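Local coordinates for protein D-galactonate dehydratase family member SEN1436 (Salmonella enterica subsp. enterica serovar Enteritidis, PDB 3TW9) that dehydrates D-gluconate with low activity in vitro to 2-dehydro-3-deoxy-D-gluconate, using one magnesium ion per subunit of a homotetramer, at residues C63-I77 with R107-V119. Numbering follows the deposited sequence.
Sequences CATFTQRIFAVKSAI and RNGPIMNNALSGV
Ile111 fills the angle between the loop 64-69 and helix 70-77, and its branches divide the work. CG1 meets the edge of the Phe66 ring near its plane, CD1 continues to Ala72 CB at 3.8 Å, and CG2 packs against Val73 CG2 at 4.0 Å. With CG1 anti to its own carbonyl carbon (chi1 -60°), the isoleucine can reach the ring and the helix at once. Phe66 lies alongside Pro110, pointing the same way, and its CE2 comes within 3.6 Å of Pro110 CB. One face of the ring carries Arg69 CB, placing the phenyl group between its own turn and the start of helix 110-119. Further along, Ala76 CB meets Ala115 CB at 4.2 Å, and Ile77 lays CG1 3.7 Å from both CA and CB of Ala115. The axes of segments 70-77 and 110-119 approach to 8.9 Å and cross at -60°. Where strand 59-63 ends, the contact turns polar. Ser117 OG donates to Cys63 O over 2.9 Å, arriving nearly in line with the carbonyl (C=O...O angle 170°), and Gly118 CA adds a long, bent CH...O contact to the same oxygen. Between Phe66 and this bond, Asn114 fits its side chain against the backbone of Ala64 and Thr65 and against Phe66 CB. Thr65 OG1 turns elsewhere, bonding to Ala47 N. The arrangement belongs to the N-terminal capping domain of the mandelate racemase/muconate lactonizing enzyme family, where the loop leaving strand 59-63 carries Gln68, which probably binds substrate, and passes close to Asp354, another probable substrate ligand.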
ATOM      1  N   CYS C  63     -14.432 -14.445  -3.696  1.00 22.47           N
ATOM      2  CA  CYS C  63     -15.735 -13.911  -4.005  1.00 22.00           C
ATOM      3  C   CYS C  63     -15.710 -13.175  -5.335  1.00 24.61           C
ATOM      4  O   CYS C  63     -14.825 -12.328  -5.569  1.00 24.85           O
ATOM      5  CB  CYS C  63     -16.250 -12.976  -2.903  1.00 16.91           C
ATOM      6  SG  CYS C  63     -18.004 -12.574  -3.016  1.00 21.88           S
ATOM      7  N   ALA C  64     -16.726 -13.466  -6.161  1.00 21.77           N
ATOM      8  CA  ALA C  64     -16.970 -12.763  -7.423  1.00 17.55           C
ATOM      9  C   ALA C  64     -18.379 -12.214  -7.511  1.00 24.52           C
ATOM     10  O   ALA C  64     -18.948 -12.121  -8.604  1.00 20.96           O
ATOM     11  CB  ALA C  64     -16.669 -13.718  -8.633  1.00 20.63           C
ATOM     12  N   THR C  65     -18.962 -11.847  -6.365  1.00 17.74           N
ATOM     13  CA  THR C  65     -20.365 -11.501  -6.315  1.00 16.60           C
ATOM     14  C   THR C  65     -20.660 -10.052  -6.728  1.00 21.00           C
ATOM     15  O   THR C  65     -20.524  -9.119  -5.908  1.00 19.99           O
ATOM     16  CB  THR C  65     -20.944 -11.839  -4.914  1.00 21.90           C
ATOM     17  OG1 THR C  65     -20.619 -13.217  -4.595  1.00 23.27           O
ATOM     18  CG2 THR C  65     -22.457 -11.613  -4.845  1.00 22.73           C
ATOM     19  N   PHE C  66     -20.994  -9.900  -8.012  1.00 21.72           N
ATOM     20  CA  PHE C  66     -21.782  -8.786  -8.529  1.00 19.36           C
ATOM     21  C   PHE C  66     -23.125  -9.451  -8.812  1.00 26.97           C
ATOM     22  O   PHE C  66     -23.346 -10.013  -9.884  1.00 22.92           O
ATOM     23  CB  PHE C  66     -21.100  -8.229  -9.799  1.00 21.78           C
ATOM     24  CG  PHE C  66     -21.898  -7.202 -10.578  1.00 17.82           C
ATOM     25  CD1 PHE C  66     -22.999  -6.537 -10.042  1.00 22.53           C
ATOM     26  CD2 PHE C  66     -21.491  -6.868 -11.870  1.00 23.71           C
ATOM     27  CE1 PHE C  66     -23.700  -5.588 -10.772  1.00 14.59           C
ATOM     28  CE2 PHE C  66     -22.186  -5.902 -12.615  1.00 21.68           C
ATOM     29  CZ  PHE C  66     -23.301  -5.269 -12.065  1.00 21.28           C
ATOM     30  N   THR C  67     -24.025  -9.365  -7.833  1.00 23.33           N
ATOM     31  CA  THR C  67     -25.264 -10.166  -7.852  1.00 24.69           C
ATOM     32  C   THR C  67     -26.168  -9.919  -9.073  1.00 21.73           C
ATOM     33  O   THR C  67     -26.697 -10.876  -9.667  1.00 21.91           O
ATOM     34  CB  THR C  67     -26.069 -10.031  -6.522  1.00 19.17           C
ATOM     35  OG1 THR C  67     -27.057 -11.064  -6.445  1.00 27.82           O
ATOM     36  CG2 THR C  67     -26.801  -8.696  -6.423  1.00 25.92           C
ATOM     37  N   GLN C  68     -26.292  -8.651  -9.480  1.00 20.50           N
ATOM     38  CA  GLN C  68     -27.186  -8.283 -10.588  1.00 18.18           C
ATOM     39  C   GLN C  68     -26.701  -8.779 -11.955  1.00 22.05           C
ATOM     40  O   GLN C  68     -27.472  -8.760 -12.918  1.00 21.72           O
ATOM     41  CB  GLN C  68     -27.434  -6.784 -10.617  1.00 22.15           C
ATOM     42  CG  GLN C  68     -28.120  -6.226  -9.364  1.00 22.94           C
ATOM     43  CD  GLN C  68     -27.143  -5.789  -8.273  1.00 19.78           C
ATOM     44  OE1 GLN C  68     -25.966  -6.095  -8.317  1.00 20.72           O
ATOM     45  NE2 GLN C  68     -27.659  -5.079  -7.274  1.00 21.57           N
ATOM     46  N   ARG C  69     -25.445  -9.209 -12.041  1.00 22.93           N
ATOM     47  CA  ARG C  69     -24.893  -9.681 -13.323  1.00 21.04           C
ATOM     48  C   ARG C  69     -24.173 -11.005 -13.158  1.00 19.48           C
ATOM     49  O   ARG C  69     -23.254 -11.327 -13.909  1.00 20.29           O
ATOM     50  CB  ARG C  69     -24.018  -8.608 -14.008  1.00 20.08           C
ATOM     51  CG  ARG C  69     -24.777  -7.362 -14.484  1.00 21.37           C
ATOM     52  CD  ARG C  69     -25.717  -7.615 -15.662  1.00 18.20           C
ATOM     53  NE  ARG C  69     -26.390  -6.399 -16.128  1.00 19.32           N
ATOM     54  CZ  ARG C  69     -27.488  -5.854 -15.589  1.00 21.65           C
ATOM     55  NH1 ARG C  69     -28.097  -6.425 -14.559  1.00 22.25           N
ATOM     56  NH2 ARG C  69     -28.002  -4.735 -16.103  1.00 20.57           N
ATOM     57  N   ILE C  70     -24.636 -11.804 -12.190  1.00 20.91           N
ATOM     58  CA  ILE C  70     -23.951 -13.019 -11.816  1.00 21.37           C
ATOM     59  C   ILE C  70     -23.609 -13.974 -12.960  1.00 18.18           C
ATOM     60  O   ILE C  70     -22.531 -14.535 -12.961  1.00 21.16           O
ATOM     61  CB  ILE C  70     -24.688 -13.763 -10.639  1.00 19.12           C
ATOM     62  CG1 ILE C  70     -23.677 -14.361  -9.663  1.00 24.37           C
ATOM     63  CG2 ILE C  70     -25.658 -14.840 -11.145  1.00 28.35           C
ATOM     64  CD1 ILE C  70     -22.953 -13.341  -8.822  1.00 28.56           C
ATOM     65  N   PHE C  71     -24.513 -14.124 -13.947  1.00 25.21           N
ATOM     66  CA  PHE C  71     -24.273 -15.074 -15.047  1.00 23.30           C
ATOM     67  C   PHE C  71     -23.202 -14.566 -15.997  1.00 22.90           C
ATOM     68  O   PHE C  71     -22.436 -15.350 -16.528  1.00 23.79           O
ATOM     69  CB  PHE C  71     -25.566 -15.424 -15.807  1.00 20.43           C
ATOM     70  CG  PHE C  71     -26.592 -16.115 -14.967  1.00 29.07           C
ATOM     71  CD1 PHE C  71     -26.300 -17.342 -14.374  1.00 30.51           C
ATOM     72  CD2 PHE C  71     -27.860 -15.580 -14.819  1.00 29.47           C
ATOM     73  CE1 PHE C  71     -27.256 -18.013 -13.602  1.00 39.26           C
ATOM     74  CE2 PHE C  71     -28.825 -16.241 -14.057  1.00 38.34           C
ATOM     75  CZ  PHE C  71     -28.518 -17.453 -13.445  1.00 30.96           C
ATOM     76  N   ALA C  72     -23.133 -13.243 -16.169  1.00 25.60           N
ATOM     77  CA  ALA C  72     -22.070 -12.625 -16.967  1.00 20.09           C
ATOM     78  C   ALA C  72     -20.687 -12.713 -16.296  1.00 20.25           C
ATOM     79  O   ALA C  72     -19.661 -12.908 -16.975  1.00 21.77           O
ATOM     80  CB  ALA C  72     -22.443 -11.166 -17.340  1.00 20.20           C
ATOM     81  N   VAL C  73     -20.669 -12.594 -14.968  1.00 20.50           N
ATOM     82  CA  VAL C  73     -19.465 -12.864 -14.178  1.00 23.50           C
ATOM     83  C   VAL C  73     -18.961 -14.309 -14.378  1.00 25.03           C
ATOM     84  O   VAL C  73     -17.776 -14.524 -14.625  1.00 21.90           O
ATOM     85  CB  VAL C  73     -19.693 -12.546 -12.690  1.00 21.82           C
ATOM     86  CG1 VAL C  73     -18.459 -12.968 -11.844  1.00 21.32           C
ATOM     87  CG2 VAL C  73     -19.986 -11.042 -12.519  1.00 21.29           C
ATOM     88  N   LYS C  74     -19.871 -15.280 -14.285  1.00 21.14           N
ATOM     89  CA  LYS C  74     -19.533 -16.690 -14.572  1.00 20.59           C
ATOM     90  C   LYS C  74     -18.975 -16.867 -15.971  1.00 17.59           C
ATOM     91  O   LYS C  74     -17.938 -17.503 -16.137  1.00 22.02           O
ATOM     92  CB  LYS C  74     -20.751 -17.596 -14.373  1.00 23.11           C
ATOM     93  CG  LYS C  74     -20.488 -19.065 -14.787  1.00 28.77           C
ATOM     94  CD  LYS C  74     -21.712 -19.949 -14.556  1.00 33.17           C
ATOM     95  CE  LYS C  74     -21.406 -21.415 -14.882  1.00 42.51           C
ATOM     96  NZ  LYS C  74     -20.341 -21.984 -13.992  1.00 44.49           N
ATOM     97  N   SER C  75     -19.648 -16.262 -16.962  1.00 23.12           N
ATOM     98  CA  SER C  75     -19.181 -16.330 -18.355  1.00 24.98           C
ATOM     99  C   SER C  75     -17.746 -15.801 -18.474  1.00 23.81           C
ATOM    100  O   SER C  75     -16.881 -16.464 -19.046  1.00 23.98           O
ATOM    101  CB  SER C  75     -20.160 -15.617 -19.321  1.00 22.67           C
ATOM    102  OG  SER C  75     -19.665 -15.673 -20.658  1.00 23.63           O
ATOM    103  N   ALA C  76     -17.482 -14.629 -17.881  1.00 25.08           N
ATOM    104  CA  ALA C  76     -16.158 -14.039 -17.923  1.00 22.37           C
ATOM    105  C   ALA C  76     -15.071 -14.931 -17.310  1.00 23.45           C
ATOM    106  O   ALA C  76     -14.010 -15.107 -17.915  1.00 25.38           O
ATOM    107  CB  ALA C  76     -16.162 -12.644 -17.286  1.00 20.95           C
ATOM    108  N   ILE C  77     -15.356 -15.515 -16.143  1.00 23.05           N
ATOM    109  CA  ILE C  77     -14.417 -16.412 -15.465  1.00 29.10           C
ATOM    110  C   ILE C  77     -14.212 -17.718 -16.242  1.00 24.48           C
ATOM    111  O   ILE C  77     -13.068 -18.071 -16.549  1.00 23.91           O
ATOM    112  CB  ILE C  77     -14.858 -16.752 -14.016  1.00 28.70           C
ATOM    113  CG1 ILE C  77     -14.985 -15.472 -13.191  1.00 25.24           C
ATOM    114  CG2 ILE C  77     -13.844 -17.711 -13.329  1.00 29.21           C
ATOM    115  CD1 ILE C  77     -15.851 -15.628 -11.932  1.00 20.67           C
ATOM    116  N   ARG C 107     -10.735  -2.873 -19.519  1.00 18.87           N
ATOM    117  CA  ARG C 107     -10.707  -3.214 -18.087  1.00 22.17           C
ATOM    118  C   ARG C 107     -11.514  -2.184 -17.264  1.00 17.63           C
ATOM    119  O   ARG C 107     -12.219  -1.351 -17.844  1.00 18.98           O
ATOM    120  CB  ARG C 107      -9.243  -3.300 -17.601  1.00 18.98           C
ATOM    121  CG  ARG C 107      -8.408  -2.077 -18.019  1.00 21.25           C
ATOM    122  CD  ARG C 107      -6.947  -2.350 -17.904  1.00 24.57           C
ATOM    123  NE  ARG C 107      -6.103  -1.152 -17.969  1.00 20.66           N
ATOM    124  CZ  ARG C 107      -5.285  -0.857 -18.980  1.00 18.84           C
ATOM    125  NH1 ARG C 107      -5.292  -1.584 -20.105  1.00 17.51           N
ATOM    126  NH2 ARG C 107      -4.529   0.217 -18.922  1.00 18.76           N
ATOM    127  N   ASN C 108     -11.415  -2.262 -15.922  1.00 18.42           N
ATOM    128  CA  ASN C 108     -12.016  -1.278 -15.022  1.00 17.56           C
ATOM    129  C   ASN C 108     -13.537  -1.250 -15.083  1.00 24.19           C
ATOM    130  O   ASN C 108     -14.142  -0.230 -15.454  1.00 23.38           O
ATOM    131  CB  ASN C 108     -11.426   0.150 -15.272  1.00 15.54           C
ATOM    132  CG  ASN C 108      -9.958   0.212 -15.046  1.00 20.95           C
ATOM    133  OD1 ASN C 108      -9.213   0.712 -15.894  1.00 25.04           O
ATOM    134  ND2 ASN C 108      -9.511  -0.262 -13.878  1.00 16.87           N
ATOM    135  N   GLY C 109     -14.155  -2.380 -14.744  1.00 20.99           N
ATOM    136  CA  GLY C 109     -15.622  -2.439 -14.718  1.00 19.44           C
ATOM    137  C   GLY C 109     -16.112  -3.482 -13.744  1.00 16.25           C
ATOM    138  O   GLY C 109     -15.304  -4.302 -13.305  1.00 18.55           O
ATOM    139  N   PRO C 110     -17.404  -3.451 -13.407  1.00 16.70           N
ATOM    140  CA  PRO C 110     -17.882  -4.327 -12.299  1.00 18.05           C
ATOM    141  C   PRO C 110     -17.843  -5.816 -12.648  1.00 21.99           C
ATOM    142  O   PRO C 110     -17.516  -6.654 -11.792  1.00 19.81           O
ATOM    143  CB  PRO C 110     -19.297  -3.812 -12.017  1.00 16.67           C
ATOM    144  CG  PRO C 110     -19.757  -3.126 -13.311  1.00 17.81           C
ATOM    145  CD  PRO C 110     -18.464  -2.569 -13.953  1.00 17.81           C
ATOM    146  N   ILE C 111     -18.108  -6.155 -13.913  1.00 19.53           N
ATOM    147  CA  ILE C 111     -18.020  -7.559 -14.297  1.00 17.89           C
ATOM    148  C   ILE C 111     -16.554  -8.025 -14.391  1.00 21.19           C
ATOM    149  O   ILE C 111     -16.163  -9.042 -13.781  1.00 20.71           O
ATOM    150  CB  ILE C 111     -18.838  -7.899 -15.575  1.00 16.67           C
ATOM    151  CG1 ILE C 111     -20.328  -7.600 -15.408  1.00 14.77           C
ATOM    152  CG2 ILE C 111     -18.663  -9.417 -15.913  1.00 23.73           C
ATOM    153  CD1 ILE C 111     -21.091  -7.682 -16.760  1.00 17.27           C
ATOM    154  N   MET C 112     -15.726  -7.246 -15.086  1.00 20.43           N
ATOM    155  CA  MET C 112     -14.283  -7.504 -15.180  1.00 21.56           C
ATOM    156  C   MET C 112     -13.604  -7.614 -13.813  1.00 18.66           C
ATOM    157  O   MET C 112     -12.846  -8.523 -13.575  1.00 19.52           O
ATOM    158  CB  MET C 112     -13.574  -6.393 -15.994  1.00 18.88           C
ATOM    159  CG  MET C 112     -14.145  -6.159 -17.401  1.00 18.92           C
ATOM    160  SD  MET C 112     -13.828  -7.583 -18.486  1.00 24.76           S
ATOM    161  CE  MET C 112     -12.075  -7.518 -18.733  1.00 19.46           C
ATOM    162  N   ASN C 113     -13.874  -6.658 -12.930  1.00 18.15           N
ATOM    163  CA  ASN C 113     -13.200  -6.629 -11.631  1.00 18.25           C
ATOM    164  C   ASN C 113     -13.613  -7.834 -10.764  1.00 15.94           C
ATOM    165  O   ASN C 113     -12.790  -8.368 -10.001  1.00 17.93           O
ATOM    166  CB  ASN C 113     -13.513  -5.346 -10.890  1.00 15.28           C
ATOM    167  CG  ASN C 113     -12.952  -4.064 -11.587  1.00 26.60           C
ATOM    168  OD1 ASN C 113     -12.278  -4.124 -12.617  1.00 23.24           O
ATOM    169  ND2 ASN C 113     -13.267  -2.911 -11.024  1.00 18.32           N
ATOM    170  N   ASN C 114     -14.891  -8.231 -10.865  1.00 21.03           N
ATOM    171  CA  ASN C 114     -15.397  -9.369 -10.061  1.00 19.01           C
ATOM    172  C   ASN C 114     -14.787 -10.702 -10.492  1.00 26.60           C
ATOM    173  O   ASN C 114     -14.428 -11.531  -9.654  1.00 21.16           O
ATOM    174  CB  ASN C 114     -16.931  -9.404 -10.040  1.00 19.00           C
ATOM    175  CG  ASN C 114     -17.513  -8.569  -8.910  1.00 26.63           C
ATOM    176  OD1 ASN C 114     -17.930  -7.419  -9.097  1.00 20.84           O
ATOM    177  ND2 ASN C 114     -17.526  -9.135  -7.724  1.00 15.80           N
ATOM    178  N   ALA C 115     -14.623 -10.877 -11.799  1.00 22.27           N
ATOM    179  CA  ALA C 115     -13.871 -12.027 -12.341  1.00 19.46           C
ATOM    180  C   ALA C 115     -12.454 -12.094 -11.810  1.00 25.33           C
ATOM    181  O   ALA C 115     -11.993 -13.167 -11.441  1.00 20.40           O
ATOM    182  CB  ALA C 115     -13.861 -11.993 -13.877  1.00 20.30           C
ATOM    183  N   LEU C 116     -11.761 -10.945 -11.727  1.00 23.40           N
ATOM    184  CA  LEU C 116     -10.408 -10.890 -11.169  1.00 18.24           C
ATOM    185  C   LEU C 116     -10.362 -11.181  -9.664  1.00 18.14           C
ATOM    186  O   LEU C 116      -9.444 -11.874  -9.174  1.00 21.44           O
ATOM    187  CB  LEU C 116      -9.805  -9.500 -11.381  1.00 25.74           C
ATOM    188  CG  LEU C 116      -9.225  -9.173 -12.728  1.00 38.87           C
ATOM    189  CD1 LEU C 116      -9.357  -7.686 -12.884  1.00 37.68           C
ATOM    190  CD2 LEU C 116      -7.768  -9.624 -12.775  1.00 44.43           C
ATOM    191  N   SER C 117     -11.347 -10.638  -8.950  1.00 19.72           N
ATOM    192  CA  SER C 117     -11.451 -10.798  -7.494  1.00 22.43           C
ATOM    193  C   SER C 117     -11.645 -12.254  -7.094  1.00 22.81           C
ATOM    194  O   SER C 117     -11.053 -12.700  -6.127  1.00 18.92           O
ATOM    195  CB  SER C 117     -12.624 -10.021  -6.976  1.00 20.66           C
ATOM    196  OG  SER C 117     -12.786 -10.284  -5.591  1.00 19.74           O
ATOM    197  N   GLY C 118     -12.475 -12.989  -7.834  1.00 20.78           N
ATOM    198  CA  GLY C 118     -12.655 -14.412  -7.512  1.00 24.75           C
ATOM    199  C   GLY C 118     -11.319 -15.126  -7.480  1.00 18.57           C
ATOM    200  O   GLY C 118     -11.003 -15.859  -6.533  1.00 23.42           O
ATOM    201  N   VAL C 119     -10.518 -14.884  -8.501  1.00 16.74           N
ATOM    202  CA  VAL C 119      -9.197 -15.425  -8.621  1.00 20.07           C
ATOM    203  C   VAL C 119      -8.237 -14.887  -7.557  1.00 22.87           C
ATOM    204  O   VAL C 119      -7.579 -15.662  -6.875  1.00 24.12           O
ATOM    205  CB  VAL C 119      -8.651 -15.127 -10.053  1.00 23.89           C
ATOM    206  CG1 VAL C 119      -7.186 -15.470 -10.174  1.00 21.88           C
ATOM    207  CG2 VAL C 119      -9.499 -15.847 -11.120  1.00 25.42           C
TER